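Pesticidal crystal protein Cry2Aa (Bacillus thuringiensis serovar kurstaki, PDB 1I5P) promotes colloid-osmotic lysis by binding to midgut epithelial cells of both dipteran and lepidopteran larvae. Local coordinates at residues Asp92-Thr97 / Leu171-Leu176. Residues are numbered along the deposited sequence; the frame is centred on the assembly and turned at random.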
loop_
_atom_site.group_PDB
_atom_site.type_symbol
_atom_site.label_atom_id
_atom_site.label_comp_id
_atom_site.label_asym_id
_atom_site.label_seq_id
_atom_site.Cartn_x
_atom_site.Cartn_y
_atom_site.Cartn_z
ATOM N N ASP A 92 -4.179 22.816 -4.598
ATOM C CA ASP A 92 -4.593 21.878 -5.634
ATOM C C ASP A 92 -5.082 20.557 -5.046
ATOM O O ASP A 92 -5.997 19.932 -5.577
ATOM C CB ASP A 92 -3.441 21.619 -6.602
ATOM C CG ASP A 92 -3.759 20.523 -7.592
ATOM O OD1 ASP A 92 -4.539 20.780 -8.539
ATOM O OD2 ASP A 92 -3.236 19.398 -7.418
ATOM N N ILE A 93 -4.459 20.124 -3.957
ATOM C CA ILE A 93 -4.869 18.887 -3.303
ATOM C C ILE A 93 -6.326 19.037 -2.879
ATOM O O ILE A 93 -7.145 18.152 -3.114
ATOM C CB ILE A 93 -4.004 18.602 -2.058
ATOM C CG1 ILE A 93 -2.645 18.042 -2.498
ATOM C CG2 ILE A 93 -4.726 17.632 -1.122
ATOM C CD1 ILE A 93 -1.659 17.830 -1.353
ATOM N N LEU A 94 -6.640 20.171 -2.255
ATOM C CA LEU A 94 -8.000 20.445 -1.807
ATOM C C LEU A 94 -8.963 20.491 -2.974
ATOM O O LEU A 94 -10.041 19.901 -2.927
ATOM C CB LEU A 94 -8.076 21.782 -1.070
ATOM C CG LEU A 94 -9.515 22.278 -0.853
ATOM C CD1 LEU A 94 -10.256 21.357 0.123
ATOM C CD2 LEU A 94 -9.488 23.700 -0.329
ATOM N N ARG A 95 -8.583 21.201 -4.028
ATOM C CA ARG A 95 -9.462 21.315 -5.173
ATOM C C ARG A 95 -9.652 20.026 -5.949
ATOM O O ARG A 95 -10.747 19.755 -6.441
ATOM C CB ARG A 95 -8.980 22.451 -6.069
ATOM C CG ARG A 95 -9.026 23.793 -5.329
ATOM C CD ARG A 95 -10.255 23.849 -4.406
ATOM N NE ARG A 95 -10.524 25.160 -3.824
ATOM C CZ ARG A 95 -11.371 26.049 -4.336
ATOM N NH1 ARG A 95 -12.036 25.773 -5.448
ATOM N NH2 ARG A 95 -11.570 27.208 -3.725
ATOM N N GLU A 96 -8.605 19.218 -6.064
ATOM C CA GLU A 96 -8.766 17.957 -6.776
ATOM C C GLU A 96 -9.549 16.985 -5.900
ATOM O O GLU A 96 -10.212 16.085 -6.405
ATOM C CB GLU A 96 -7.410 17.364 -7.159
ATOM C CG GLU A 96 -6.645 18.216 -8.161
ATOM C CD GLU A 96 -5.701 17.405 -9.026
ATOM O OE1 GLU A 96 -6.191 16.586 -9.825
ATOM O OE2 GLU A 96 -4.470 17.590 -8.908
ATOM N N THR A 97 -9.462 17.164 -4.584
ATOM C CA THR A 97 -10.199 16.310 -3.665
ATOM C C THR A 97 -11.675 16.685 -3.786
ATOM O O THR A 97 -12.551 15.819 -3.759
ATOM C CB THR A 97 -9.736 16.518 -2.209
ATOM O OG1 THR A 97 -8.345 16.187 -2.102
ATOM C CG2 THR A 97 -10.536 15.634 -1.258
ATOM N N LEU A 171 -13.849 14.622 5.803
ATOM C CA LEU A 171 -13.312 13.744 4.764
ATOM C C LEU A 171 -12.692 14.557 3.635
ATOM O O LEU A 171 -11.636 14.209 3.108
ATOM C CB LEU A 171 -14.402 12.841 4.180
ATOM C CG LEU A 171 -13.901 11.829 3.138
ATOM C CD1 LEU A 171 -13.120 10.708 3.846
ATOM C CD2 LEU A 171 -15.080 11.244 2.373
ATOM N N LEU A 172 -13.359 15.643 3.264
ATOM C CA LEU A 172 -12.870 16.499 2.195
ATOM C C LEU A 172 -11.523 17.132 2.530
ATOM O O LEU A 172 -10.684 17.327 1.651
ATOM C CB LEU A 172 -13.900 17.594 1.899
ATOM C CG LEU A 172 -13.545 18.581 0.785
ATOM C CD1 LEU A 172 -12.991 17.825 -0.415
ATOM C CD2 LEU A 172 -14.788 19.380 0.397
ATOM N N LEU A 173 -11.324 17.441 3.805
ATOM C CA LEU A 173 -10.095 18.062 4.270
ATOM C C LEU A 173 -9.049 17.050 4.732
ATOM O O LEU A 173 -7.912 17.416 5.021
ATOM C CB LEU A 173 -10.411 19.015 5.423
ATOM C CG LEU A 173 -11.298 20.220 5.092
ATOM C CD1 LEU A 173 -11.756 20.901 6.374
ATOM C CD2 LEU A 173 -10.514 21.194 4.221
ATOM N N LEU A 174 -9.428 15.778 4.798
ATOM C CA LEU A 174 -8.506 14.745 5.272
ATOM C C LEU A 174 -7.128 14.760 4.581
ATOM O O LEU A 174 -6.102 14.651 5.256
ATOM C CB LEU A 174 -9.152 13.363 5.165
ATOM C CG LEU A 174 -8.548 12.276 6.069
ATOM C CD1 LEU A 174 -8.567 12.730 7.536
ATOM C CD2 LEU A 174 -9.324 10.974 5.905
ATOM N N PRO A 175 -7.082 14.898 3.243
ATOM C CA PRO A 175 -5.780 14.922 2.570
ATOM C C PRO A 175 -4.936 16.076 3.100
ATOM O O PRO A 175 -3.763 15.907 3.402
ATOM C CB PRO A 175 -6.158 15.084 1.097
ATOM C CG PRO A 175 -7.445 14.334 1.020
ATOM C CD PRO A 175 -8.170 14.850 2.252
ATOM N N LEU A 176 -5.544 17.247 3.235
ATOM C CA LEU A 176 -4.821 18.411 3.747
ATOM C C LEU A 176 -4.381 18.176 5.186
ATOM O O LEU A 176 -3.247 18.477 5.552
ATOM C CB LEU A 176 -5.696 19.666 3.675
ATOM C CG LEU A 176 -6.029 20.259 2.301
ATOM C CD1 LEU A 176 -6.665 21.634 2.495
ATOM C CD2 LEU A 176 -4.762 20.394 1.458
#
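Ile93, Leu94 and Thr97 of helix 88-101 pack against Leu172, Leu173, Pro175 and Leu176 of helix 170-193, the two segments running roughly antiparallel (150° between their directions) with a closest approach of 8.8 Å between the segment axes. Most of the contact is aliphatic. The CG2 methyl of Ile93 meets Pro175 CB at 3.7 Å and also touches Leu176 CD2. The other branch of Leu176, CD1, lies 3.8 Å from Leu94 CB, so the two methyls of Leu176 divide between Ile93 and Leu94. Leu94 and Leu173 run alongside each other in the same sense, Leu94 CD1 4.1 Å from Leu173 CD2. Thr97 and Leu172 pass alongside each other with opposed directions; here packing is tight, with Thr97 CG2 3.4 Å from Leu172 CD1, and the same threonine methyl also touches Leu172 O.

The polar part belongs to Thr97. Its OG1, anti to the carbonyl carbon (chi1 -61°), turns back to its own helix and donates to Ile93 O at 2.5 Å, from above the carbonyl plane; Thr97 N reaches that oxygen from the opposite face. A hydrogen bond also joins OG1 to Tyr247 of helix 238-259, while Pro175 CG approaches it tip to tip.

With no hydrogen bond between the segments, this buried join within the helical bundle of the N-terminal domain rests on shape and apolar contact, the threonine hydroxyl being satisfied by its own helix and by Tyr247.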